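Local structure of replication protein B (Plasmid RSF1010, 3H20) at residues Gly116-Gly121 / Gln188-Ala193; Glu90-Ala95 / Ser129-Asp134; Ala246-Ala251 / Pro294-Ala299. The protein serves as the primase of a broad-host-range plasmid, making short primers on single-stranded DNA from nucleotides so that its replication can begin. One frame throughout, in Å; residues are numbered along the deposited sequence.

Contact 1. Residues Gly116-Gly121 / Gln188-Ala193; sequences GGELRG and QQIEQA
Helix 117-130 meets the long helix 179-206 with Leu119 and Ile190 as the nearest backbone positions, their CA atoms 8.7 Å apart, a helix-against-helix contact on the surface of the N-terminal primase domain. Gly116 takes the N-cap position, so the residues that reach across belong to the first turn of helix 117-130. Opposite them, segment 188-193 offers a single side chain to 116-121, that of Ile190, which sets off toward the other helix from its CA. CG1 of Ile190 lies anti to the carbonyl carbon (chi1 -66°), and from there CD1 is carried into the angle between Glu118 and Leu119. Glu118 meets it with both its aliphatic chain and a carboxylate oxygen. The extended chain runs obliquely past the isoleucine, with CG 3.7 Å from Ile190 CD1, and the carboxylate ends over the two methyl-bearing branches. Leu119 approaches at about a right angle and brings one methyl, CD2, to 4.1 Å from Ile190 CD1. No hydrogen bond joins the two segments; the small interface, 117 Å² in all, is held by van der Waals contact. One residue before Ile190, Gln189 OE1 is hydrogen-bonded to Gln122 NE2 of helix 117-130, which adds a polar tie beside the apolar one. At the outer margin, Glu118 OE2 rests 3.4 Å from Ile190 CD1 and 3.6 Å from Ile190 CG2, a carboxylate oxygen laid against hydrocarbon.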
ATOM      1  N   GLY A 116      -4.041  -1.553 -16.834  1.00 39.06           N
ATOM      2  CA  GLY A 116      -4.805  -1.570 -15.579  1.00 39.37           C
ATOM      3  C   GLY A 116      -4.083  -0.895 -14.422  1.00 39.43           C
ATOM      4  O   GLY A 116      -2.885  -0.642 -14.501  1.00 38.95           O
ATOM      5  N   GLY A 117      -4.810  -0.629 -13.336  1.00 39.74           N
ATOM      6  CA  GLY A 117      -4.226  -0.003 -12.143  1.00 40.09           C
ATOM      7  C   GLY A 117      -3.023  -0.756 -11.600  1.00 40.20           C
ATOM      8  O   GLY A 117      -2.016  -0.145 -11.219  1.00 40.52           O
ATOM      9  N   GLU A 118      -3.131  -2.084 -11.595  1.00 39.98           N
ATOM     10  CA  GLU A 118      -2.065  -2.992 -11.163  1.00 40.33           C
ATOM     11  C   GLU A 118      -0.728  -2.713 -11.872  1.00 39.41           C
ATOM     12  O   GLU A 118       0.287  -2.491 -11.209  1.00 39.12           O
ATOM     13  CB  GLU A 118      -2.523  -4.453 -11.340  1.00 40.23           C
ATOM     14  CG  GLU A 118      -1.436  -5.516 -11.416  1.00 41.36           C
ATOM     15  CD  GLU A 118      -1.989  -6.933 -11.636  1.00 42.14           C
ATOM     16  OE1 GLU A 118      -3.226  -7.118 -11.702  1.00 45.07           O
ATOM     17  OE2 GLU A 118      -1.179  -7.884 -11.729  1.00 43.94           O
ATOM     18  N   LEU A 119      -0.730  -2.715 -13.205  1.00 38.58           N
ATOM     19  CA  LEU A 119       0.504  -2.486 -13.969  1.00 37.79           C
ATOM     20  C   LEU A 119       1.005  -1.047 -13.816  1.00 36.96           C
ATOM     21  O   LEU A 119       2.203  -0.816 -13.672  1.00 37.10           O
ATOM     22  CB  LEU A 119       0.331  -2.860 -15.451  1.00 37.92           C
ATOM     23  CG  LEU A 119       0.132  -4.352 -15.771  1.00 39.40           C
ATOM     24  CD1 LEU A 119      -0.489  -4.557 -17.149  1.00 39.53           C
ATOM     25  CD2 LEU A 119       1.431  -5.164 -15.641  1.00 39.85           C
ATOM     26  N   ARG A 120       0.089  -0.083 -13.828  1.00 36.07           N
ATOM     27  CA  ARG A 120       0.485   1.326 -13.716  1.00 35.37           C
ATOM     28  C   ARG A 120       1.161   1.662 -12.382  1.00 34.95           C
ATOM     29  O   ARG A 120       2.129   2.420 -12.347  1.00 34.54           O
ATOM     30  CB  ARG A 120      -0.709   2.242 -13.957  1.00 35.51           C
ATOM     31  CG  ARG A 120      -1.084   2.359 -15.443  1.00 37.42           C
ATOM     32  CD  ARG A 120      -2.125   3.430 -15.696  1.00 39.64           C
ATOM     33  NE  ARG A 120      -3.457   2.958 -15.336  1.00 44.67           N
ATOM     34  CZ  ARG A 120      -4.114   3.346 -14.254  1.00 45.16           C
ATOM     35  NH1 ARG A 120      -5.316   2.860 -14.006  1.00 46.75           N
ATOM     36  NH2 ARG A 120      -3.571   4.224 -13.428  1.00 46.68           N
ATOM     37  N   GLY A 121       0.644   1.095 -11.293  1.00 34.77           N
ATOM     38  CA  GLY A 121       1.204   1.329  -9.968  1.00 34.51           C
ATOM     39  C   GLY A 121       2.594   0.737  -9.849  1.00 34.16           C
ATOM     40  O   GLY A 121       3.490   1.351  -9.271  1.00 34.03           O
ATOM     41  N   GLN A 188       6.377  -9.432 -15.726  1.00 34.17           N
ATOM     42  CA  GLN A 188       7.428 -10.355 -15.271  1.00 34.50           C
ATOM     43  C   GLN A 188       7.681 -10.271 -13.764  1.00 34.37           C
ATOM     44  O   GLN A 188       7.839 -11.295 -13.088  1.00 33.94           O
ATOM     45  CB  GLN A 188       8.730 -10.099 -16.044  1.00 35.39           C
ATOM     46  CG  GLN A 188       8.678 -10.551 -17.495  1.00 36.71           C
ATOM     47  CD  GLN A 188       8.624 -12.060 -17.627  1.00 40.63           C
ATOM     48  OE1 GLN A 188       7.554 -12.648 -17.792  1.00 43.04           O
ATOM     49  NE2 GLN A 188       9.779 -12.698 -17.538  1.00 42.06           N
ATOM     50  N   GLN A 189       7.718  -9.050 -13.239  1.00 33.91           N
ATOM     51  CA  GLN A 189       7.898  -8.826 -11.800  1.00 33.93           C
ATOM     52  C   GLN A 189       6.723  -9.350 -10.971  1.00 33.99           C
ATOM     53  O   GLN A 189       6.921  -9.915  -9.890  1.00 33.48           O
ATOM     54  CB  GLN A 189       8.125  -7.337 -11.519  1.00 33.87           C
ATOM     55  CG  GLN A 189       9.475  -6.834 -12.021  1.00 34.01           C
ATOM     56  CD  GLN A 189       9.596  -5.325 -11.981  1.00 35.18           C
ATOM     57  OE1 GLN A 189       8.596  -4.613 -11.963  1.00 35.55           O
ATOM     58  NE2 GLN A 189      10.832  -4.828 -11.977  1.00 35.42           N
ATOM     59  N   ILE A 190       5.506  -9.148 -11.472  1.00 33.83           N
ATOM     60  CA  ILE A 190       4.300  -9.675 -10.818  1.00 34.37           C
ATOM     61  C   ILE A 190       4.283 -11.212 -10.873  1.00 34.35           C
ATOM     62  O   ILE A 190       3.994 -11.874  -9.871  1.00 33.96           O
ATOM     63  CB  ILE A 190       3.004  -9.037 -11.405  1.00 34.22           C
ATOM     64  CG1 ILE A 190       2.957  -7.539 -11.063  1.00 34.91           C
ATOM     65  CG2 ILE A 190       1.759  -9.754 -10.893  1.00 34.93           C
ATOM     66  CD1 ILE A 190       1.998  -6.687 -11.929  1.00 34.79           C
ATOM     67  N   GLU A 191       4.633 -11.771 -12.032  1.00 34.48           N
ATOM     68  CA  GLU A 191       4.738 -13.220 -12.193  1.00 35.32           C
ATOM     69  C   GLU A 191       5.764 -13.832 -11.236  1.00 35.00           C
ATOM     70  O   GLU A 191       5.535 -14.908 -10.679  1.00 34.89           O
ATOM     71  CB  GLU A 191       5.043 -13.587 -13.650  1.00 35.31           C
ATOM     72  CG  GLU A 191       3.857 -13.368 -14.591  1.00 36.52           C
ATOM     73  CD  GLU A 191       4.132 -13.784 -16.035  1.00 37.34           C
ATOM     74  OE1 GLU A 191       5.296 -13.703 -16.489  1.00 40.31           O
ATOM     75  OE2 GLU A 191       3.168 -14.186 -16.723  1.00 39.45           O
ATOM     76  N   GLN A 192       6.877 -13.129 -11.034  1.00 34.80           N
ATOM     77  CA  GLN A 192       7.916 -13.557 -10.100  1.00 35.32           C
ATOM     78  C   GLN A 192       7.363 -13.594  -8.674  1.00 34.98           C
ATOM     79  O   GLN A 192       7.530 -14.590  -7.966  1.00 34.69           O
ATOM     80  CB  GLN A 192       9.131 -12.622 -10.199  1.00 35.70           C
ATOM     81  CG  GLN A 192      10.212 -12.838  -9.152  1.00 38.04           C
ATOM     82  CD  GLN A 192      11.180 -13.938  -9.518  1.00 40.80           C
ATOM     83  OE1 GLN A 192      11.222 -14.978  -8.869  1.00 42.05           O
ATOM     84  NE2 GLN A 192      11.977 -13.712 -10.563  1.00 43.83           N
ATOM     85  N   ALA A 193       6.700 -12.508  -8.271  1.00 34.44           N
ATOM     86  CA  ALA A 193       6.078 -12.409  -6.948  1.00 34.71           C
ATOM     87  C   ALA A 193       5.088 -13.545  -6.705  1.00 34.64           C
ATOM     88  O   ALA A 193       5.045 -14.114  -5.609  1.00 34.88           O
ATOM     89  CB  ALA A 193       5.384 -11.036  -6.778  1.00 34.27           C
TER

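Contact 2. Residues Glu90-Ala95 / Ser129-Asp134; sequences EGREPA and SEYDAD
Tyr131 OH gives its proton to Glu90 OE1 at 2.7 Å, the shortest polar bond between the two segments. The carboxylate oxygen receives it on its anti side, 29° out of the carboxylate plane, and lies at the edge of the phenol ring near CE1. Carboxylate and ring are turned only 24° from each other, and the two side chains run antiparallel to one another.

Next to this pair, Arg92 grips Glu130 side-on with two nitrogens, one for each oxygen: NE reaches Glu130 OE1 at 2.9 Å, and NH2 reaches Glu130 OE2, also at 2.9 Å. The second bond is the straighter, 164° at the hydrogen, and OE2 lies in the guanidinium plane although NH2 stands above the plane of the carboxylate. A bend at the second torsion folds the arginine chain back, and NH1 can then donate to the carbonyl O of Glu90 in its own segment. With three bonds on three nitrogens, the guanidinium has little freedom to rotate. Its CD also packs 3.3 Å from Tyr131 OH, while CB of Glu130 covers one face of the tyrosine ring near its rim. The arginine's charge probably eases the closeness of the two glutamates.

Each segment contains the close of a helix by a Schellman motif, with Gly91 and Asp132 as the C-prime residues. The contact thus joins the loop after helix 81-89 to the end of helix 117-130, with Tyr131 also touching Met87 of helix 81-89 and Leu79 of strand 73-79.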
ATOM      1  N   GLU A  90      16.837   7.115 -22.509  1.00 31.70           N
ATOM      2  CA  GLU A  90      16.589   5.732 -22.107  1.00 31.84           C
ATOM      3  C   GLU A  90      15.213   5.214 -22.560  1.00 31.71           C
ATOM      4  O   GLU A  90      14.781   4.128 -22.159  1.00 31.47           O
ATOM      5  CB  GLU A  90      16.744   5.598 -20.581  1.00 31.96           C
ATOM      6  CG  GLU A  90      18.202   5.827 -20.116  1.00 32.10           C
ATOM      7  CD  GLU A  90      18.369   6.010 -18.606  1.00 33.25           C
ATOM      8  OE1 GLU A  90      17.427   5.735 -17.832  1.00 34.39           O
ATOM      9  OE2 GLU A  90      19.471   6.432 -18.192  1.00 34.86           O
ATOM     10  N   GLY A  91      14.535   5.972 -23.419  1.00 31.93           N
ATOM     11  CA  GLY A  91      13.236   5.536 -23.938  1.00 32.26           C
ATOM     12  C   GLY A  91      12.069   5.705 -22.971  1.00 32.08           C
ATOM     13  O   GLY A  91      10.994   5.131 -23.184  1.00 32.76           O
ATOM     14  N   ARG A  92      12.267   6.505 -21.924  1.00 32.06           N
ATOM     15  CA  ARG A  92      11.174   6.902 -21.015  1.00 31.77           C
ATOM     16  C   ARG A  92      10.739   8.345 -21.337  1.00 31.82           C
ATOM     17  O   ARG A  92      10.610   9.186 -20.431  1.00 31.93           O
ATOM     18  CB  ARG A  92      11.602   6.796 -19.544  1.00 31.92           C
ATOM     19  CG  ARG A  92      11.620   5.363 -18.956  1.00 31.24           C
ATOM     20  CD  ARG A  92      12.779   4.514 -19.493  1.00 31.88           C
ATOM     21  NE  ARG A  92      12.994   3.354 -18.617  1.00 31.81           N
ATOM     22  CZ  ARG A  92      13.540   2.201 -19.000  1.00 31.93           C
ATOM     23  NH1 ARG A  92      13.957   2.027 -20.261  1.00 29.72           N
ATOM     24  NH2 ARG A  92      13.674   1.222 -18.111  1.00 28.02           N
ATOM     25  N   GLU A  93      10.523   8.621 -22.619  1.00 32.04           N
ATOM     26  CA  GLU A  93      10.172   9.977 -23.074  1.00 32.52           C
ATOM     27  C   GLU A  93       8.833  10.382 -22.443  1.00 32.90           C
ATOM     28  O   GLU A  93       7.864   9.618 -22.513  1.00 33.64           O
ATOM     29  CB  GLU A  93      10.041  10.059 -24.610  1.00 32.45           C
ATOM     30  CG  GLU A  93      11.277   9.644 -25.421  1.00 32.81           C
ATOM     31  CD  GLU A  93      11.278   8.162 -25.815  1.00 33.57           C
ATOM     32  OE1 GLU A  93      10.609   7.338 -25.146  1.00 33.42           O
ATOM     33  OE2 GLU A  93      11.958   7.828 -26.806  1.00 33.99           O
ATOM     34  N   PRO A  94       8.789  11.565 -21.841  1.00 33.26           N
ATOM     35  CA  PRO A  94       7.549  12.085 -21.253  1.00 33.00           C
ATOM     36  C   PRO A  94       6.487  12.349 -22.315  1.00 32.98           C
ATOM     37  O   PRO A  94       6.809  12.830 -23.403  1.00 32.39           O
ATOM     38  CB  PRO A  94       7.996  13.403 -20.617  1.00 33.33           C
ATOM     39  CG  PRO A  94       9.432  13.192 -20.296  1.00 34.21           C
ATOM     40  CD  PRO A  94       9.974  12.317 -21.391  1.00 33.19           C
ATOM     41  N   ALA A  95       5.236  12.037 -21.998  1.00 32.68           N
ATOM     42  CA  ALA A  95       4.107  12.478 -22.808  1.00 32.61           C
ATOM     43  C   ALA A  95       3.784  13.946 -22.551  1.00 32.72           C
ATOM     44  O   ALA A  95       3.260  14.638 -23.424  1.00 33.43           O
ATOM     45  CB  ALA A  95       2.888  11.609 -22.537  1.00 32.58           C
ATOM     46  N   SER A 129      11.906   4.698  -8.694  1.00 35.15           N
ATOM     47  CA  SER A 129      13.169   4.070  -8.331  1.00 35.98           C
ATOM     48  C   SER A 129      14.270   4.319  -9.371  1.00 36.42           C
ATOM     49  O   SER A 129      15.401   4.663  -8.999  1.00 36.87           O
ATOM     50  CB  SER A 129      12.978   2.566  -8.099  1.00 35.97           C
ATOM     51  OG  SER A 129      14.189   1.980  -7.684  1.00 37.04           O
ATOM     52  N   GLU A 130      13.942   4.147 -10.655  1.00 36.80           N
ATOM     53  CA  GLU A 130      14.901   4.341 -11.754  1.00 37.40           C
ATOM     54  C   GLU A 130      15.561   5.717 -11.717  1.00 37.09           C
ATOM     55  O   GLU A 130      16.764   5.830 -11.938  1.00 37.35           O
ATOM     56  CB  GLU A 130      14.238   4.124 -13.130  1.00 37.21           C
ATOM     57  CG  GLU A 130      14.170   2.659 -13.582  1.00 38.71           C
ATOM     58  CD  GLU A 130      13.495   2.453 -14.953  1.00 38.97           C
ATOM     59  OE1 GLU A 130      13.267   3.442 -15.684  1.00 38.34           O
ATOM     60  OE2 GLU A 130      13.190   1.279 -15.293  1.00 42.44           O
ATOM     61  N   TYR A 131      14.770   6.749 -11.424  1.00 36.54           N
ATOM     62  CA  TYR A 131      15.233   8.134 -11.485  1.00 36.35           C
ATOM     63  C   TYR A 131      15.314   8.817 -10.110  1.00 36.47           C
ATOM     64  O   TYR A 131      15.401  10.038 -10.036  1.00 36.83           O
ATOM     65  CB  TYR A 131      14.399   8.928 -12.527  1.00 35.74           C
ATOM     66  CG  TYR A 131      14.458   8.236 -13.877  1.00 35.54           C
ATOM     67  CD1 TYR A 131      15.639   8.252 -14.626  1.00 35.16           C
ATOM     68  CD2 TYR A 131      13.374   7.498 -14.368  1.00 35.20           C
ATOM     69  CE1 TYR A 131      15.735   7.587 -15.843  1.00 33.42           C
ATOM     70  CE2 TYR A 131      13.461   6.822 -15.603  1.00 34.69           C
ATOM     71  CZ  TYR A 131      14.656   6.870 -16.322  1.00 35.55           C
ATOM     72  OH  TYR A 131      14.790   6.208 -17.522  1.00 34.74           O
ATOM     73  N   ASP A 132      15.315   8.012  -9.041  1.00 36.78           N
ATOM     74  CA  ASP A 132      15.386   8.496  -7.640  1.00 37.08           C
ATOM     75  C   ASP A 132      14.424   9.683  -7.433  1.00 37.53           C
ATOM     76  O   ASP A 132      14.789  10.723  -6.888  1.00 37.54           O
ATOM     77  CB  ASP A 132      16.846   8.831  -7.249  1.00 36.84           C
ATOM     78  CG  ASP A 132      17.072   8.939  -5.727  1.00 37.27           C
ATOM     79  OD1 ASP A 132      16.222   8.519  -4.908  1.00 35.26           O
ATOM     80  OD2 ASP A 132      18.146   9.439  -5.349  1.00 37.21           O
ATOM     81  N   ALA A 133      13.190   9.507  -7.898  1.00 37.83           N
ATOM     82  CA  ALA A 133      12.141  10.497  -7.739  1.00 38.90           C
ATOM     83  C   ALA A 133      11.391  10.280  -6.413  1.00 39.72           C
ATOM     84  O   ALA A 133      11.809   9.463  -5.588  1.00 39.52           O
ATOM     85  CB  ALA A 133      11.200  10.449  -8.938  1.00 38.69           C
ATOM     86  N   ASP A 134      10.308  11.023  -6.193  1.00 40.76           N
ATOM     87  CA  ASP A 134       9.560  10.925  -4.926  1.00 41.84           C
ATOM     88  C   ASP A 134       8.754   9.619  -4.872  1.00 42.35           C
ATOM     89  O   ASP A 134       7.788   9.458  -5.625  1.00 42.76           O
ATOM     90  CB  ASP A 134       8.632  12.146  -4.748  1.00 41.80           C
ATOM     91  CG  ASP A 134       8.107  12.297  -3.314  1.00 42.89           C
ATOM     92  OD1 ASP A 134       8.069  11.296  -2.565  1.00 40.55           O
ATOM     93  OD2 ASP A 134       7.708  13.427  -2.943  1.00 43.69           O
TER

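Contact 3. Residues Ala246-Ala251 / Pro294-Ala299; sequences AAQKLA and PSVQLA
With CG anti to the backbone N (chi1 -177°) and the chain extended beyond it, the side chain of Gln248 reaches from helix 239-252 to Ser295 and Val296 at the start of helix 294-304. Val296 answers with both of its branches: CG1 is anti to the backbone N and CG2 anti to the carbonyl carbon, and each methyl meets a different residue of the facing helix. CG2 sits 3.5 Å from Gln248 CG, the two side chains meeting at a slant. CG1 lies 3.9 Å from Ala251 CB, where the small methyl lets the backbones come close, the CA atoms of Ala251 and Val296 being 6.5 Å apart.

The amide end of Gln248 passes beyond the valine to the serine. NE2 donates to Ser295 OG at 3.0 Å, but the angle at the hydrogen is only 128°, and the bond is weak. The interface is therefore layered, with valine and alanine buried within it and a polar pair on the more solvent-facing side. An alanine in place of Gln248 would probably leave Ser295 OG without this donor and take from Val296 CG2 the methylene it packs on, opening a gap beside the valine.

The helices run nearly parallel, their local axes 20° apart in direction and 9.7 Å at closest approach. Ala251 is also covered by Val290 and Met291 of helix 279-291 and by Ile260 of helix 257-267, while its carbonyl O accepts a hydrogen bond from Arg300 NH1. Near-parallel packing of helix 239-252 and helix 294-304, with 279-291 and 257-267 closing round Ala251, is that of a helix bundle, in keeping with the helix-bundle domain of this primase.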
ATOM      1  N   ALA A 246       2.239 -27.360  27.680  1.00 32.25           N
ATOM      2  CA  ALA A 246       1.227 -26.800  26.781  1.00 32.64           C
ATOM      3  C   ALA A 246       0.227 -25.928  27.561  1.00 32.57           C
ATOM      4  O   ALA A 246      -0.070 -24.798  27.158  1.00 32.53           O
ATOM      5  CB  ALA A 246       0.504 -27.916  26.005  1.00 32.42           C
ATOM      6  N   ALA A 247      -0.256 -26.438  28.690  1.00 32.65           N
ATOM      7  CA  ALA A 247      -1.169 -25.677  29.555  1.00 33.12           C
ATOM      8  C   ALA A 247      -0.535 -24.375  30.041  1.00 33.58           C
ATOM      9  O   ALA A 247      -1.195 -23.337  30.081  1.00 33.89           O
ATOM     10  CB  ALA A 247      -1.631 -26.525  30.744  1.00 32.94           C
ATOM     11  N   GLN A 248       0.743 -24.433  30.408  1.00 34.05           N
ATOM     12  CA  GLN A 248       1.460 -23.232  30.850  1.00 34.80           C
ATOM     13  C   GLN A 248       1.525 -22.180  29.732  1.00 34.96           C
ATOM     14  O   GLN A 248       1.375 -20.983  29.994  1.00 35.05           O
ATOM     15  CB  GLN A 248       2.864 -23.581  31.353  1.00 35.14           C
ATOM     16  CG  GLN A 248       3.619 -22.369  31.889  1.00 36.70           C
ATOM     17  CD  GLN A 248       5.112 -22.566  31.970  1.00 39.62           C
ATOM     18  OE1 GLN A 248       5.632 -23.617  31.600  1.00 40.49           O
ATOM     19  NE2 GLN A 248       5.823 -21.528  32.440  1.00 39.36           N
ATOM     20  N   LYS A 249       1.741 -22.634  28.497  1.00 34.80           N
ATOM     21  CA  LYS A 249       1.823 -21.735  27.341  1.00 35.38           C
ATOM     22  C   LYS A 249       0.475 -21.088  27.029  1.00 34.91           C
ATOM     23  O   LYS A 249       0.393 -19.868  26.892  1.00 34.37           O
ATOM     24  CB  LYS A 249       2.381 -22.464  26.116  1.00 35.56           C
ATOM     25  CG  LYS A 249       3.901 -22.530  26.084  1.00 38.13           C
ATOM     26  CD  LYS A 249       4.387 -23.754  25.324  1.00 40.35           C
ATOM     27  CE  LYS A 249       5.844 -23.617  24.881  1.00 42.19           C
ATOM     28  NZ  LYS A 249       6.791 -23.451  26.024  1.00 43.50           N
ATOM     29  N   LEU A 250      -0.573 -21.910  26.941  1.00 34.54           N
ATOM     30  CA  LEU A 250      -1.948 -21.433  26.769  1.00 34.47           C
ATOM     31  C   LEU A 250      -2.407 -20.470  27.873  1.00 34.22           C
ATOM     32  O   LEU A 250      -3.013 -19.439  27.580  1.00 34.17           O
ATOM     33  CB  LEU A 250      -2.922 -22.616  26.655  1.00 34.58           C
ATOM     34  CG  LEU A 250      -3.265 -23.143  25.254  1.00 35.09           C
ATOM     35  CD1 LEU A 250      -2.030 -23.647  24.510  1.00 35.34           C
ATOM     36  CD2 LEU A 250      -4.338 -24.245  25.338  1.00 34.71           C
ATOM     37  N   ALA A 251      -2.111 -20.797  29.131  1.00 34.31           N
ATOM     38  CA  ALA A 251      -2.487 -19.935  30.267  1.00 34.38           C
ATOM     39  C   ALA A 251      -1.721 -18.607  30.271  1.00 34.82           C
ATOM     40  O   ALA A 251      -2.287 -17.562  30.599  1.00 35.04           O
ATOM     41  CB  ALA A 251      -2.291 -20.658  31.586  1.00 34.65           C
ATOM     42  N   PRO A 294       4.676 -18.429  39.136  1.00 32.35           N
ATOM     43  CA  PRO A 294       5.006 -17.007  39.017  1.00 32.64           C
ATOM     44  C   PRO A 294       5.043 -16.570  37.548  1.00 32.54           C
ATOM     45  O   PRO A 294       4.543 -15.495  37.222  1.00 32.60           O
ATOM     46  CB  PRO A 294       6.412 -16.903  39.631  1.00 32.51           C
ATOM     47  CG  PRO A 294       6.599 -18.137  40.433  1.00 32.60           C
ATOM     48  CD  PRO A 294       5.680 -19.184  39.912  1.00 32.53           C
ATOM     49  N   SER A 295       5.595 -17.417  36.677  1.00 32.55           N
ATOM     50  CA  SER A 295       5.680 -17.123  35.241  1.00 32.16           C
ATOM     51  C   SER A 295       4.309 -16.871  34.624  1.00 32.82           C
ATOM     52  O   SER A 295       4.123 -15.907  33.886  1.00 32.99           O
ATOM     53  CB  SER A 295       6.404 -18.250  34.490  1.00 32.43           C
ATOM     54  OG  SER A 295       5.693 -19.476  34.594  1.00 30.52           O
ATOM     55  N   VAL A 296       3.350 -17.734  34.955  1.00 32.92           N
ATOM     56  CA  VAL A 296       1.996 -17.647  34.428  1.00 33.42           C
ATOM     57  C   VAL A 296       1.276 -16.438  35.017  1.00 33.95           C
ATOM     58  O   VAL A 296       0.666 -15.666  34.277  1.00 33.73           O
ATOM     59  CB  VAL A 296       1.213 -18.963  34.683  1.00 33.44           C
ATOM     60  CG1 VAL A 296      -0.246 -18.820  34.290  1.00 32.84           C
ATOM     61  CG2 VAL A 296       1.856 -20.093  33.910  1.00 33.58           C
ATOM     62  N   GLN A 297       1.399 -16.258  36.331  1.00 34.32           N
ATOM     63  CA  GLN A 297       0.801 -15.117  37.031  1.00 35.39           C
ATOM     64  C   GLN A 297       1.278 -13.767  36.485  1.00 34.87           C
ATOM     65  O   GLN A 297       0.459 -12.860  36.266  1.00 35.03           O
ATOM     66  CB  GLN A 297       1.048 -15.210  38.545  1.00 34.93           C
ATOM     67  CG  GLN A 297       0.153 -16.234  39.249  1.00 36.46           C
ATOM     68  CD  GLN A 297       0.446 -16.365  40.732  1.00 37.23           C
ATOM     69  OE1 GLN A 297       1.330 -15.687  41.274  1.00 40.91           O
ATOM     70  NE2 GLN A 297      -0.294 -17.241  41.400  1.00 38.20           N
ATOM     71  N   LEU A 298       2.581 -13.637  36.265  1.00 34.85           N
ATOM     72  CA  LEU A 298       3.156 -12.408  35.693  1.00 34.76           C
ATOM     73  C   LEU A 298       2.736 -12.168  34.237  1.00 34.66           C
ATOM     74  O   LEU A 298       2.350 -11.051  33.875  1.00 34.29           O
ATOM     75  CB  LEU A 298       4.692 -12.386  35.837  1.00 35.06           C
ATOM     76  CG  LEU A 298       5.423 -11.122  35.345  1.00 35.21           C
ATOM     77  CD1 LEU A 298       4.914  -9.853  36.055  1.00 36.27           C
ATOM     78  CD2 LEU A 298       6.935 -11.241  35.500  1.00 35.86           C
ATOM     79  N   ALA A 299       2.821 -13.207  33.403  1.00 34.40           N
ATOM     80  CA  ALA A 299       2.391 -13.110  32.013  1.00 34.37           C
ATOM     81  C   ALA A 299       0.930 -12.659  31.917  1.00 34.43           C
ATOM     82  O   ALA A 299       0.619 -11.736  31.170  1.00 34.26           O
ATOM     83  CB  ALA A 299       2.603 -14.432  31.284  1.00 34.13           C
TER

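Overall arrangement
Contacts 1 and 2 belong to the N-terminal primase domain and share helix 117-130: contact 1 uses its first turn, contact 2 its last. Their centres are 18 Å apart, their nearest atoms about 7 Å, and their segments alternate along the chain in the order 90-95, 116-121, 129-134, 188-193. One helix is thus tied at its two ends, to the long helix 179-206 and to the loop between helix 81-89 and strand 96-99. Contact 3 follows later in the chain, in the all-helical C-terminal part, with its centre 46 Å from that of contact 1 and 56 Å from that of contact 2. This is consistent with a primase domain and a helical part set well apart from it.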